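Local coordinates for L-talarate/galactarate dehydratase (Salmonella typhimurium, PDB 2PP3), which dehydrates L-talarate and galactarate to 5-keto-4-deoxy-D-glucarate and also epimerises L-talarate to galactarate, using one magnesium ion per subunit, at residues 327-332 against 350-355. The protein carries 1 engineered substitution. Numbering follows the deposited sequence.
Sequences PHFAME and FEWLNP. With LGT (L-glucaric acid), chain G.
Phe-329 drives the edge of its ring into a face of Phe-350, a T-shaped stack with centroids 5.1 Å apart and planes at 74°, at the C-terminal ends of the strands of the enolase superfamily's modified TIM barrel, (beta/alpha)7beta. The segment 327-332 leaves barrel strand 324-325 and enters helix 331-339, with Ala-330 as N-cap; 350-355 follows strand 346-349. With CG anti to the backbone N (chi1 -159°), the Phe-329 ring also reaches the Trp-352 and Leu-353 side chains: its CZ sits 3.4 Å from Leu-353 CD1, and CE1 3.7 Å from Trp-352 CE3. Trp-352 in turn has Phe-350 CD2 over the centre of its indole. At the start of helix 331-339, Met-331 SD lies 3.9 Å from Phe-350 O, and Glu-332 OE1 passes 3.8 Å from Leu-353 CD2.

The contact reaches the bound L-glucarate directly. While Phe-329 covers a face of Phe-350, that ring's edge meets ligand O1A in plane, CZ to O1A 3.0 Å. His-328, the catalytic proton donor/acceptor, has Phe-329 CB against one face; at its ring edge, NE2 shares a nearly straight 2.7 Å hydrogen bond with ligand O3.

Farther out, Phe-329 N donates to Glu-348, a substrate-binding residue, Lys-82 makes a cation-pi contact with the Phe-329 ring, and Asp-301 OD2 is hydrogen-bonded to His-328 ND1.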
loop_
_atom_site.group_PDB
_atom_site.type_symbol
_atom_site.label_atom_id
_atom_site.label_comp_id
_atom_site.label_asym_id
_atom_site.label_seq_id
_atom_site.Cartn_x
_atom_site.Cartn_y
_atom_site.Cartn_z
ATOM N N PRO B 327 -1.576 -11.923 -12.770
ATOM C CA PRO B 327 -0.153 -12.138 -12.501
ATOM C C PRO B 327 0.412 -13.279 -13.345
ATOM O O PRO B 327 -0.294 -14.227 -13.696
ATOM C CB PRO B 327 -0.121 -12.452 -11.010
ATOM C CG PRO B 327 -1.339 -11.737 -10.477
ATOM C CD PRO B 327 -2.370 -12.036 -11.533
ATOM N N HIS B 328 1.694 -13.182 -13.664
ATOM C CA HIS B 328 2.342 -14.196 -14.475
ATOM C C HIS B 328 3.184 -15.171 -13.663
ATOM O O HIS B 328 3.971 -14.756 -12.810
ATOM C CB HIS B 328 3.210 -13.512 -15.537
ATOM C CG HIS B 328 4.180 -14.427 -16.212
ATOM N ND1 HIS B 328 5.454 -14.643 -15.734
ATOM C CD2 HIS B 328 4.060 -15.192 -17.322
ATOM C CE1 HIS B 328 6.080 -15.500 -16.522
ATOM N NE2 HIS B 328 5.254 -15.850 -17.493
ATOM N N PHE B 329 3.001 -16.466 -13.923
ATOM C CA PHE B 329 3.778 -17.514 -13.256
ATOM C C PHE B 329 3.652 -17.456 -11.723
ATOM O O PHE B 329 2.663 -16.946 -11.188
ATOM C CB PHE B 329 5.252 -17.366 -13.683
ATOM C CG PHE B 329 6.083 -18.612 -13.513
ATOM C CD1 PHE B 329 5.724 -19.800 -14.138
ATOM C CD2 PHE B 329 7.251 -18.582 -12.755
ATOM C CE1 PHE B 329 6.518 -20.946 -14.013
ATOM C CE2 PHE B 329 8.051 -19.718 -12.624
ATOM C CZ PHE B 329 7.683 -20.904 -13.256
ATOM N N ALA B 330 4.664 -17.996 -11.044
ATOM C CA ALA B 330 4.771 -18.045 -9.582
ATOM C C ALA B 330 3.462 -17.956 -8.787
ATOM O O ALA B 330 3.306 -17.075 -7.936
ATOM C CB ALA B 330 5.737 -16.953 -9.112
ATOM N N MET B 331 2.536 -18.877 -9.043
ATOM C CA MET B 331 1.257 -18.862 -8.343
ATOM C C MET B 331 1.395 -18.959 -6.826
ATOM O O MET B 331 0.516 -18.506 -6.093
ATOM C CB MET B 331 0.343 -19.980 -8.858
ATOM C CG MET B 331 0.963 -21.360 -8.858
ATOM S SD MET B 331 -0.215 -22.615 -9.416
ATOM C CE MET B 331 0.035 -23.874 -8.152
ATOM N N GLU B 332 2.496 -19.537 -6.358
ATOM C CA GLU B 332 2.737 -19.675 -4.922
ATOM C C GLU B 332 2.733 -18.310 -4.234
ATOM O O GLU B 332 2.354 -18.196 -3.064
ATOM C CB GLU B 332 4.080 -20.367 -4.658
ATOM C CG GLU B 332 4.146 -21.851 -5.036
ATOM C CD GLU B 332 3.970 -22.110 -6.529
ATOM O OE1 GLU B 332 4.390 -21.260 -7.349
ATOM O OE2 GLU B 332 3.426 -23.180 -6.884
ATOM N N PHE B 350 0.844 -23.606 -13.286
ATOM C CA PHE B 350 1.941 -24.412 -13.810
ATOM C C PHE B 350 2.158 -25.443 -12.707
ATOM O O PHE B 350 1.844 -25.177 -11.547
ATOM C CB PHE B 350 3.230 -23.598 -13.956
ATOM C CG PHE B 350 3.325 -22.807 -15.229
ATOM C CD1 PHE B 350 2.780 -21.531 -15.318
ATOM C CD2 PHE B 350 3.993 -23.333 -16.335
ATOM C CE1 PHE B 350 2.903 -20.785 -16.491
ATOM C CE2 PHE B 350 4.120 -22.596 -17.510
ATOM C CZ PHE B 350 3.574 -21.321 -17.587
ATOM N N GLU B 351 2.689 -26.610 -13.049
ATOM C CA GLU B 351 2.956 -27.629 -12.039
ATOM C C GLU B 351 4.454 -27.625 -11.737
ATOM O O GLU B 351 4.900 -28.135 -10.713
ATOM C CB GLU B 351 2.535 -29.014 -12.539
ATOM C CG GLU B 351 3.236 -29.464 -13.815
ATOM C CD GLU B 351 2.484 -29.067 -15.069
ATOM O OE1 GLU B 351 2.085 -27.890 -15.188
ATOM O OE2 GLU B 351 2.294 -29.939 -15.942
ATOM N N TRP B 352 5.214 -27.019 -12.641
ATOM C CA TRP B 352 6.662 -26.939 -12.548
ATOM C C TRP B 352 7.252 -26.778 -11.155
ATOM O O TRP B 352 8.178 -27.501 -10.792
ATOM C CB TRP B 352 7.171 -25.809 -13.442
ATOM C CG TRP B 352 6.820 -25.983 -14.891
ATOM C CD1 TRP B 352 6.163 -27.040 -15.458
ATOM C CD2 TRP B 352 7.101 -25.068 -15.957
ATOM N NE1 TRP B 352 6.016 -26.838 -16.810
ATOM C CE2 TRP B 352 6.582 -25.635 -17.143
ATOM C CE3 TRP B 352 7.741 -23.824 -16.026
ATOM C CZ2 TRP B 352 6.684 -25.000 -18.383
ATOM C CZ3 TRP B 352 7.842 -23.193 -17.259
ATOM C CH2 TRP B 352 7.315 -23.781 -18.421
ATOM N N LEU B 353 6.729 -25.837 -10.377
ATOM C CA LEU B 353 7.259 -25.595 -9.040
ATOM C C LEU B 353 6.699 -26.454 -7.907
ATOM O O LEU B 353 7.199 -26.379 -6.785
ATOM C CB LEU B 353 7.101 -24.113 -8.671
ATOM C CG LEU B 353 8.184 -23.150 -9.176
ATOM C CD1 LEU B 353 8.225 -23.147 -10.695
ATOM C CD2 LEU B 353 7.907 -21.753 -8.650
ATOM N N ASN B 354 5.682 -27.267 -8.185
ATOM C CA ASN B 354 5.089 -28.105 -7.136
ATOM C C ASN B 354 6.116 -28.872 -6.299
ATOM O O ASN B 354 6.008 -28.919 -5.076
ATOM C CB ASN B 354 4.080 -29.104 -7.725
ATOM C CG ASN B 354 2.854 -28.429 -8.307
ATOM O OD1 ASN B 354 2.474 -27.337 -7.887
ATOM N ND2 ASN B 354 2.215 -29.086 -9.267
ATOM N N PRO B 355 7.125 -29.483 -6.945
ATOM C CA PRO B 355 8.143 -30.239 -6.206
ATOM C C PRO B 355 9.103 -29.436 -5.325
ATOM O O PRO B 355 9.877 -30.012 -4.563
ATOM C CB PRO B 355 8.865 -31.014 -7.308
ATOM C CG PRO B 355 8.715 -30.135 -8.501
ATOM C CD PRO B 355 7.287 -29.675 -8.398
HETATM O O1A LGT G . 2.986 -18.700 -18.924
HETATM C C1 LGT G . 3.114 -17.737 -19.695
HETATM O O1B LGT G . 2.409 -16.706 -19.642
HETATM C C2 LGT G . 4.219 -17.821 -20.811
HETATM O O2 LGT G . 4.456 -16.536 -21.413
HETATM C C3 LGT G . 5.559 -18.365 -20.294
HETATM O O3 LGT G . 6.226 -17.338 -19.556
HETATM C C4 LGT G . 6.518 -18.838 -21.419
HETATM O O4 LGT G . 6.887 -17.708 -22.241
HETATM C C5 LGT G . 7.817 -19.507 -20.917
HETATM O O5 LGT G . 7.465 -20.625 -20.087
HETATM C C6 LGT G . 8.693 -20.008 -22.084
HETATM O O6A LGT G . 9.613 -19.235 -22.466
HETATM O O6B LGT G . 8.429 -21.131 -22.587
#